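Local atomic coordinates of enoyl-CoA hydratase/isomerase family protein (Pseudomonas syringae pv. tomato, PDB entry 3OT6), a protein that probably hydrates or isomerises enoyl-CoA or related acyl-CoA thioesters, in the manner of crotonases, though its own substrate is not established. Residues S9-D13 / Q43-A49; I29-I35 / L79-G83; I50-Q56 / P96-P102. All blocks are in the same frame, centred on the assembly; numbering follows the deposited sequence.

Contact 1: residues S9-D13 / Q43-A49; sequences SYHLD and QAEKDRA
The phenol oxygen of Tyr-10 gives its proton to the carboxylate of Asp-47, with OH and OD2 2.7 Å apart. Asp-47 OD2 is met on its anti side, the donor standing 22° out of the carboxylate plane. The same OD2 takes a second bond, from the side-chain amide of Gln-43, whose NE2 lies 3.2 Å from Asp-47 OD2 and reaches it from above that plane on a nearly straight path. Two donors therefore grip one oxygen, which probably helps to keep the aspartate ionised. A chi1 of -177°, with CG opposite the backbone N, lays Gln-43 CG over one face of the Tyr-10 ring, 3.6 Å from the centroid, a CH-pi contact; the bend at chi2 (56°) then turns the amide so that NE2 reaches the acid. The small methyl of Ala-44, at the ring's edge, lets the phenol lie close to the helix. Tyr-10 and Leu-12 alternate with residues on the other face of strand 8-13, the edge strand of the six-stranded crotonase sheet, and both turn to the end of helix 31-46, which packs on this sheet. Leu-12 spreads its methyls over the helix exit: CD2 lies 3.4 Å from Asp-47 OD2, and CD1 meets Ala-49 CB at 3.9 Å. What places Asp-47 and Ala-49 is a Schellman motif. Arg-48, at positive phi, is its C-prime residue, with Ala-49 N bonded to Ala-44 O at 3.1 Å and Arg-48 N to Glu-45 O at 3.0 Å. Further out, Glu-45 forms a salt bridge with Arg-89, and Ala-17 of strand 16-21 touches Tyr-10 and Ala-49.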
loop_
_atom_site.group_PDB
_atom_site.type_symbol
_atom_site.label_atom_id
_atom_site.label_comp_id
_atom_site.label_asym_id
_atom_site.label_seq_id
_atom_site.Cartn_x
_atom_site.Cartn_y
_atom_site.Cartn_z
ATOM N N SER A 9 5.866 0.126 -13.737
ATOM C CA SER A 9 6.434 -0.864 -14.675
ATOM C C SER A 9 6.118 -2.312 -14.216
ATOM O O SER A 9 6.037 -2.595 -13.001
ATOM C CB SER A 9 7.925 -0.685 -14.820
ATOM O OG SER A 9 8.513 -1.018 -13.572
ATOM N N TYR A 10 5.915 -3.229 -15.157
ATOM C CA TYR A 10 5.666 -4.612 -14.783
ATOM C C TYR A 10 6.792 -5.516 -15.254
ATOM O O TYR A 10 7.037 -5.665 -16.420
ATOM C CB TYR A 10 4.347 -5.052 -15.392
ATOM C CG TYR A 10 3.903 -6.455 -15.052
ATOM C CD1 TYR A 10 3.032 -6.692 -13.985
ATOM C CD2 TYR A 10 4.307 -7.548 -15.830
ATOM C CE1 TYR A 10 2.613 -7.981 -13.671
ATOM C CE2 TYR A 10 3.886 -8.840 -15.519
ATOM C CZ TYR A 10 3.051 -9.042 -14.438
ATOM O OH TYR A 10 2.626 -10.295 -14.131
ATOM N N HIS A 11 7.460 -6.192 -14.365
ATOM C CA HIS A 11 8.371 -7.195 -14.878
ATOM C C HIS A 11 8.161 -8.552 -14.199
ATOM O O HIS A 11 8.182 -8.629 -13.010
ATOM C CB HIS A 11 9.831 -6.678 -14.845
ATOM C CG HIS A 11 10.826 -7.694 -14.357
ATOM N ND1 HIS A 11 11.598 -8.463 -15.217
ATOM C CD2 HIS A 11 11.170 -8.080 -13.090
ATOM C CE1 HIS A 11 12.368 -9.275 -14.496
ATOM N NE2 HIS A 11 12.129 -9.061 -13.205
ATOM N N LEU A 12 7.978 -9.622 -14.978
ATOM C CA LEU A 12 7.832 -11.004 -14.433
ATOM C C LEU A 12 9.144 -11.841 -14.534
ATOM O O LEU A 12 9.776 -11.934 -15.578
ATOM C CB LEU A 12 6.649 -11.685 -15.112
ATOM C CG LEU A 12 6.411 -13.183 -14.904
ATOM C CD1 LEU A 12 5.964 -13.464 -13.504
ATOM C CD2 LEU A 12 5.416 -13.749 -15.974
ATOM N N ASP A 13 9.599 -12.403 -13.436
ATOM C CA ASP A 13 10.778 -13.181 -13.468
ATOM C C ASP A 13 10.591 -14.255 -12.442
ATOM O O ASP A 13 10.375 -13.942 -11.290
ATOM C CB ASP A 13 12.017 -12.366 -13.117
ATOM C CG ASP A 13 13.328 -13.091 -13.561
ATOM O OD1 ASP A 13 13.610 -13.126 -14.812
ATOM O OD2 ASP A 13 14.055 -13.662 -12.688
ATOM N N GLN A 43 -2.465 -8.094 -14.897
ATOM C CA GLN A 43 -1.481 -8.847 -15.594
ATOM C C GLN A 43 -0.935 -9.862 -14.616
ATOM O O GLN A 43 -0.783 -11.039 -14.972
ATOM C CB GLN A 43 -0.377 -7.919 -16.110
ATOM C CG GLN A 43 0.686 -8.659 -16.930
ATOM C CD GLN A 43 0.076 -9.446 -18.121
ATOM O OE1 GLN A 43 -0.795 -8.958 -18.835
ATOM N NE2 GLN A 43 0.524 -10.681 -18.294
ATOM N N ALA A 44 -0.676 -9.422 -13.366
ATOM C CA ALA A 44 -0.145 -10.286 -12.302
ATOM C C ALA A 44 -1.101 -11.427 -11.992
ATOM O O ALA A 44 -0.653 -12.500 -11.660
ATOM C CB ALA A 44 0.170 -9.476 -11.030
ATOM N N GLU A 45 -2.407 -11.205 -12.111
ATOM C CA GLU A 45 -3.371 -12.255 -11.856
ATOM C C GLU A 45 -3.230 -13.250 -12.974
ATOM O O GLU A 45 -3.268 -14.448 -12.757
ATOM C CB GLU A 45 -4.819 -11.752 -11.878
ATOM C CG GLU A 45 -5.241 -10.922 -10.701
ATOM C CD GLU A 45 -6.758 -10.663 -10.637
ATOM O OE1 GLU A 45 -7.534 -11.631 -10.717
ATOM O OE2 GLU A 45 -7.174 -9.499 -10.466
ATOM N N LYS A 46 -3.096 -12.733 -14.192
ATOM C CA LYS A 46 -3.075 -13.591 -15.343
ATOM C C LYS A 46 -1.775 -14.467 -15.332
ATOM O O LYS A 46 -1.843 -15.666 -15.688
ATOM C CB LYS A 46 -3.414 -12.803 -16.622
ATOM C CG LYS A 46 -2.969 -13.454 -17.954
ATOM C CD LYS A 46 -3.376 -12.541 -19.197
ATOM C CE LYS A 46 -2.837 -13.123 -20.601
ATOM N NZ LYS A 46 -1.305 -13.391 -20.647
ATOM N N ASP A 47 -0.669 -13.943 -14.802
ATOM C CA ASP A 47 0.575 -14.730 -14.651
ATOM C C ASP A 47 0.656 -15.482 -13.339
ATOM O O ASP A 47 1.682 -16.067 -13.028
ATOM C CB ASP A 47 1.839 -13.867 -14.760
ATOM C CG ASP A 47 1.952 -13.173 -16.099
ATOM O OD1 ASP A 47 1.482 -13.732 -17.121
ATOM O OD2 ASP A 47 2.494 -12.050 -16.145
ATOM N N ARG A 48 -0.428 -15.478 -12.568
ATOM C CA ARG A 48 -0.475 -16.175 -11.264
ATOM C C ARG A 48 0.725 -15.910 -10.394
ATOM O O ARG A 48 1.176 -16.815 -9.688
ATOM C CB ARG A 48 -0.644 -17.680 -11.406
ATOM C CG ARG A 48 -1.569 -18.096 -12.539
ATOM C CD ARG A 48 -1.797 -19.604 -12.426
ATOM N NE ARG A 48 -3.149 -19.792 -11.946
ATOM C CZ ARG A 48 -3.478 -20.313 -10.773
ATOM N NH1 ARG A 48 -2.572 -20.791 -9.916
ATOM N NH2 ARG A 48 -4.761 -20.341 -10.474
ATOM N N ALA A 49 1.205 -14.669 -10.384
ATOM C CA ALA A 49 2.509 -14.421 -9.799
ATOM C C ALA A 49 2.445 -13.950 -8.329
ATOM O O ALA A 49 1.501 -13.255 -7.939
ATOM C CB ALA A 49 3.273 -13.389 -10.679
#

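Contact 2: residues I29-I35 / L79-G83; sequences ISPDVII and LVAQG
Pro-31 and Leu-79 face each other where helix segments 31-35 and 79-83 run nearly parallel, 22° apart with axes 9.9 Å from each other at closest approach. This is helix-to-helix packing within the crotonase fold, joining the first turn of helix 31-46 to the middle of helix 73-91. The proline suits a first turn, where its missing N-H costs no helical bond, and its ring offers an apolar flank: CD lies 3.6 Å from Leu-79 CD1, the two side chains crossing at about a right angle. Leu-79 CG stands opposite its backbone N (chi1 178°), which carries CD1 toward the other helix, where it also meets Ile-34 CD1 at 3.8 Å. Val-68 of helix 66-71 touches both Pro-31 and Leu-79. One turn on, Ile-34 reaches across with its extended CG1 branch. CD1 comes 3.6 Å from Gly-83 N, resting on helix backbone with no side chain beside it, and it also packs on Gln-82 CB, the aliphatic start of a partly exposed residue. Just before the helix, Ser-30 is the N-cap, and its OG accepts from Val-33 N at 3.1 Å.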
loop_
_atom_site.group_PDB
_atom_site.type_symbol
_atom_site.label_atom_id
_atom_site.label_comp_id
_atom_site.label_asym_id
_atom_site.label_seq_id
_atom_site.Cartn_x
_atom_site.Cartn_y
_atom_site.Cartn_z
ATOM N N ILE A 29 0.372 9.352 -5.662
ATOM C CA ILE A 29 -0.648 8.476 -6.136
ATOM C C ILE A 29 -1.639 9.380 -6.859
ATOM O O ILE A 29 -2.415 10.105 -6.240
ATOM C CB ILE A 29 -1.308 7.691 -4.964
ATOM C CG1 ILE A 29 -0.253 7.024 -4.074
ATOM C CG2 ILE A 29 -2.320 6.653 -5.470
ATOM C CD1 ILE A 29 0.767 6.093 -4.810
ATOM N N SER A 30 -1.584 9.351 -8.183
ATOM C CA SER A 30 -2.468 10.157 -9.024
ATOM C C SER A 30 -3.537 9.237 -9.583
ATOM O O SER A 30 -3.466 8.029 -9.360
ATOM C CB SER A 30 -1.672 10.757 -10.166
ATOM O OG SER A 30 -1.085 9.726 -10.967
ATOM N N PRO A 31 -4.560 9.805 -10.279
ATOM C CA PRO A 31 -5.522 8.919 -11.011
ATOM C C PRO A 31 -4.870 7.949 -12.023
ATOM O O PRO A 31 -5.250 6.778 -12.086
ATOM C CB PRO A 31 -6.456 9.905 -11.685
ATOM C CG PRO A 31 -6.503 11.088 -10.677
ATOM C CD PRO A 31 -5.077 11.195 -10.156
ATOM N N ASP A 32 -3.880 8.418 -12.756
ATOM C CA ASP A 32 -3.136 7.589 -13.712
ATOM C C ASP A 32 -2.379 6.482 -12.995
ATOM O O ASP A 32 -2.396 5.342 -13.435
ATOM C CB ASP A 32 -2.115 8.460 -14.451
ATOM C CG ASP A 32 -2.758 9.414 -15.481
ATOM O OD1 ASP A 32 -3.986 9.370 -15.737
ATOM O OD2 ASP A 32 -1.978 10.251 -16.030
ATOM N N VAL A 33 -1.744 6.805 -11.861
ATOM C CA VAL A 33 -1.056 5.788 -11.072
ATOM C C VAL A 33 -1.972 4.645 -10.710
ATOM O O VAL A 33 -1.583 3.509 -10.848
ATOM C CB VAL A 33 -0.338 6.360 -9.859
ATOM C CG1 VAL A 33 0.106 5.269 -8.933
ATOM C CG2 VAL A 33 0.897 7.161 -10.320
ATOM N N ILE A 34 -3.211 4.925 -10.347
ATOM C CA ILE A 34 -4.115 3.869 -9.916
ATOM C C ILE A 34 -4.554 2.986 -11.091
ATOM O O ILE A 34 -4.679 1.770 -10.954
ATOM C CB ILE A 34 -5.325 4.461 -9.156
ATOM C CG1 ILE A 34 -4.813 5.134 -7.869
ATOM C CG2 ILE A 34 -6.368 3.383 -8.866
ATOM C CD1 ILE A 34 -5.813 6.007 -7.222
ATOM N N ILE A 35 -4.802 3.629 -12.236
ATOM C CA ILE A 35 -5.107 2.948 -13.454
ATOM C C ILE A 35 -3.909 2.043 -13.852
ATOM O O ILE A 35 -4.073 0.853 -14.176
ATOM C CB ILE A 35 -5.415 3.930 -14.553
ATOM C CG1 ILE A 35 -6.769 4.617 -14.274
ATOM C CG2 ILE A 35 -5.517 3.158 -15.858
ATOM C CD1 ILE A 35 -7.074 5.756 -15.188
ATOM N N LEU A 79 -10.640 10.456 -6.531
ATOM C CA LEU A 79 -9.303 9.985 -6.314
ATOM C C LEU A 79 -9.245 9.073 -5.063
ATOM O O LEU A 79 -8.647 7.989 -5.107
ATOM C CB LEU A 79 -8.263 11.128 -6.247
ATOM C CG LEU A 79 -6.782 10.750 -5.970
ATOM C CD1 LEU A 79 -6.184 9.808 -7.012
ATOM C CD2 LEU A 79 -5.844 11.962 -5.845
ATOM N N VAL A 80 -9.867 9.494 -3.964
ATOM C CA VAL A 80 -9.732 8.711 -2.758
ATOM C C VAL A 80 -10.541 7.461 -2.918
ATOM O O VAL A 80 -10.120 6.400 -2.443
ATOM C CB VAL A 80 -10.163 9.505 -1.511
ATOM C CG1 VAL A 80 -10.502 8.533 -0.261
ATOM C CG2 VAL A 80 -9.149 10.595 -1.267
ATOM N N ALA A 81 -11.692 7.545 -3.579
ATOM C CA ALA A 81 -12.491 6.301 -3.818
ATOM C C ALA A 81 -11.704 5.253 -4.636
ATOM O O ALA A 81 -11.761 4.015 -4.342
ATOM C CB ALA A 81 -13.871 6.598 -4.460
ATOM N N GLN A 82 -10.920 5.720 -5.608
ATOM C CA GLN A 82 -10.181 4.802 -6.482
ATOM C C GLN A 82 -9.054 4.212 -5.684
ATOM O O GLN A 82 -8.725 3.044 -5.797
ATOM C CB GLN A 82 -9.562 5.539 -7.643
ATOM C CG GLN A 82 -10.384 6.015 -8.797
ATOM C CD GLN A 82 -9.382 6.843 -9.768
ATOM O OE1 GLN A 82 -9.284 8.092 -9.641
ATOM N NE2 GLN A 82 -8.590 6.125 -10.673
ATOM N N GLY A 83 -8.411 5.043 -4.876
ATOM C CA GLY A 83 -7.269 4.599 -4.146
ATOM C C GLY A 83 -7.662 3.604 -3.049
ATOM O O GLY A 83 -6.902 2.635 -2.786
#

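Contact 3: residues I50-Q56 / P96-P102; sequences IVIVTGQ and PIIVACP
The carbonyl oxygen of Ala-100 receives the hydroxyl of Thr-54, OG1 to O 2.7 Å, and is also approached by Thr-54 CA in a CA-H...O contact. Thr-54 can do this because OG1 stands across from the backbone N (chi1 -162°), turned to the neighbouring strand; the donor is tilted 23° from the carbonyl plane. The side-chain bond lies where the regular ladder runs out. Before it, strands 50-54 and 97-100 pair in parallel. Ile-98 bonds through both its N and its O, to Val-51 O and to Val-53 N, the latter N and Ile-98 O 2.7 Å apart. Val-51 and Val-53 likewise each use both groups, Val-51 N reaching back to Pro-96 O and Val-53 O on to Ala-100 N. Pro-96 lacks an N-H but still starts the ladder through its oxygen. Branched residues suit these extended backbones and fill both faces. On one, Val-51 and Ile-97 lie side by side, and Ile-97 CG2 touches CG1 of Val-51 and CG2 of Val-53, 4.0 Å from each. On the other, Ile-52 CG1 runs alongside Ile-98 CD1, while its CG2 meets the small Ala-100 CB at 3.9 Å. Farther along, the Pro-102 ring packs with CG 3.2 Å from Gln-56 O and beside Thr-54 OG1. The pair forms the middle of the six-stranded crotonase sheet. Strand 50-54 bonds on its other edge to strand 16-21, and Asp-117 accepts from Ile-97 N. Helix 186-197 covers the Ile-52 and Ile-98 face through Ala-190 and Ala-194, and helix 108-113 lies against Val-99 through Leu-113.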
loop_
_atom_site.group_PDB
_atom_site.type_symbol
_atom_site.label_atom_id
_atom_site.label_comp_id
_atom_site.label_asym_id
_atom_site.label_seq_id
_atom_site.Cartn_x
_atom_site.Cartn_y
_atom_site.Cartn_z
ATOM N N ILE A 50 3.445 -14.304 -7.537
ATOM C CA ILE A 50 3.702 -13.563 -6.350
ATOM C C ILE A 50 4.053 -12.086 -6.711
ATOM O O ILE A 50 4.885 -11.838 -7.607
ATOM C CB ILE A 50 4.790 -14.233 -5.527
ATOM C CG1 ILE A 50 4.221 -15.552 -4.998
ATOM C CG2 ILE A 50 5.136 -13.333 -4.310
ATOM C CD1 ILE A 50 5.263 -16.528 -4.488
ATOM N N VAL A 51 3.376 -11.113 -6.085
ATOM C CA VAL A 51 3.551 -9.698 -6.489
ATOM C C VAL A 51 4.459 -9.039 -5.485
ATOM O O VAL A 51 4.359 -9.311 -4.282
ATOM C CB VAL A 51 2.216 -8.909 -6.514
ATOM C CG1 VAL A 51 2.494 -7.405 -6.650
ATOM C CG2 VAL A 51 1.257 -9.400 -7.691
ATOM N N ILE A 52 5.422 -8.263 -5.993
ATOM C CA ILE A 52 6.278 -7.342 -5.185
ATOM C C ILE A 52 6.009 -5.888 -5.659
ATOM O O ILE A 52 6.328 -5.562 -6.787
ATOM C CB ILE A 52 7.759 -7.586 -5.383
ATOM C CG1 ILE A 52 8.181 -8.916 -4.831
ATOM C CG2 ILE A 52 8.567 -6.571 -4.557
ATOM C CD1 ILE A 52 9.760 -9.142 -4.947
ATOM N N VAL A 53 5.420 -5.040 -4.824
ATOM C CA VAL A 53 5.208 -3.644 -5.160
ATOM C C VAL A 53 6.371 -2.891 -4.510
ATOM O O VAL A 53 6.688 -3.123 -3.345
ATOM C CB VAL A 53 3.848 -3.094 -4.593
ATOM C CG1 VAL A 53 3.672 -1.598 -4.905
ATOM C CG2 VAL A 53 2.654 -3.836 -5.159
ATOM N N THR A 54 7.022 -2.008 -5.262
ATOM C CA THR A 54 8.140 -1.209 -4.750
ATOM C C THR A 54 8.121 0.187 -5.397
ATOM O O THR A 54 7.329 0.453 -6.297
ATOM C CB THR A 54 9.543 -1.958 -4.957
ATOM O OG1 THR A 54 10.535 -1.366 -4.087
ATOM C CG2 THR A 54 10.049 -1.892 -6.422
ATOM N N GLY A 55 8.967 1.089 -4.944
ATOM C CA GLY A 55 8.978 2.430 -5.499
ATOM C C GLY A 55 10.325 2.784 -6.122
ATOM O O GLY A 55 10.933 1.964 -6.808
ATOM N N GLN A 56 10.796 4.003 -5.883
ATOM C CA GLN A 56 12.105 4.437 -6.353
ATOM C C GLN A 56 13.071 4.489 -5.177
ATOM O O GLN A 56 12.660 4.400 -4.007
ATOM C CB GLN A 56 11.971 5.802 -7.055
ATOM C CG GLN A 56 11.270 5.703 -8.435
ATOM C CD GLN A 56 11.944 4.651 -9.323
ATOM O OE1 GLN A 56 13.149 4.728 -9.589
ATOM N NE2 GLN A 56 11.184 3.648 -9.748
ATOM N N PRO A 96 -0.105 -13.725 -3.180
ATOM C CA PRO A 96 0.487 -12.920 -2.150
ATOM C C PRO A 96 1.017 -11.590 -2.702
ATOM O O PRO A 96 1.616 -11.572 -3.776
ATOM C CB PRO A 96 1.637 -13.820 -1.640
ATOM C CG PRO A 96 1.097 -15.264 -1.863
ATOM C CD PRO A 96 0.517 -15.072 -3.244
ATOM N N ILE A 97 0.770 -10.487 -1.994
ATOM C CA ILE A 97 1.397 -9.215 -2.299
ATOM C C ILE A 97 2.442 -8.812 -1.236
ATOM O O ILE A 97 2.143 -8.720 -0.013
ATOM C CB ILE A 97 0.367 -8.118 -2.517
ATOM C CG1 ILE A 97 -0.595 -8.523 -3.638
ATOM C CG2 ILE A 97 1.070 -6.793 -2.941
ATOM C CD1 ILE A 97 -1.678 -7.487 -3.923
ATOM N N ILE A 98 3.680 -8.623 -1.714
ATOM C CA ILE A 98 4.790 -8.119 -0.923
ATOM C C ILE A 98 4.938 -6.656 -1.259
ATOM O O ILE A 98 4.872 -6.245 -2.437
ATOM C CB ILE A 98 6.095 -8.855 -1.245
ATOM C CG1 ILE A 98 5.917 -10.359 -1.067
ATOM C CG2 ILE A 98 7.234 -8.410 -0.344
ATOM C CD1 ILE A 98 7.187 -11.233 -1.550
ATOM N N VAL A 99 5.072 -5.839 -0.235
ATOM C CA VAL A 99 5.420 -4.438 -0.484
ATOM C C VAL A 99 6.818 -4.284 0.045
ATOM O O VAL A 99 7.104 -4.624 1.235
ATOM C CB VAL A 99 4.433 -3.416 0.176
ATOM C CG1 VAL A 99 4.938 -1.960 -0.035
ATOM C CG2 VAL A 99 3.061 -3.600 -0.428
ATOM N N ALA A 100 7.685 -3.840 -0.850
ATOM C CA ALA A 100 9.096 -3.667 -0.567
ATOM C C ALA A 100 9.336 -2.166 -0.548
ATOM O O ALA A 100 9.446 -1.526 -1.632
ATOM C CB ALA A 100 9.932 -4.319 -1.655
ATOM N N CYS A 101 9.446 -1.588 0.643
ATOM C CA CYS A 101 9.440 -0.149 0.723
ATOM C C CYS A 101 10.875 0.385 0.711
ATOM O O CYS A 101 11.620 0.099 1.636
ATOM C CB CYS A 101 8.645 0.301 1.956
ATOM S SG CYS A 101 9.002 1.980 2.438
ATOM N N PRO A 102 11.278 1.134 -0.355
ATOM C CA PRO A 102 12.711 1.517 -0.427
ATOM C C PRO A 102 13.131 2.788 0.360
ATOM O O PRO A 102 14.268 3.223 0.246
ATOM C CB PRO A 102 12.998 1.621 -1.945
ATOM C CG PRO A 102 11.688 1.658 -2.632
ATOM C CD PRO A 102 10.570 1.543 -1.583
#

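Helix 31-46 connects the three contacts: contact 2 holds its first turn against helix 73-91, contact 1 its last against the edge strand, and the chain then enters strand 50-54 of contact 3. Contacts 1 and 3 touch directly, Ala-44 CB lying 3.5 Å from Val-51 CG2, so the helix end packs on the sheet centre; their centres are 12 Å apart. Contact 2 stands apart, about 18 Å from contact 3 and 20 Å from contact 1 between centres. Helix 73-91 leads on to strand 97-100, so contacts 2 and 3 join successive helix-strand units. A bound methylpentanediol, probably from the crystallisation liquor, lies about 4 Å from the Tyr-10 side chain.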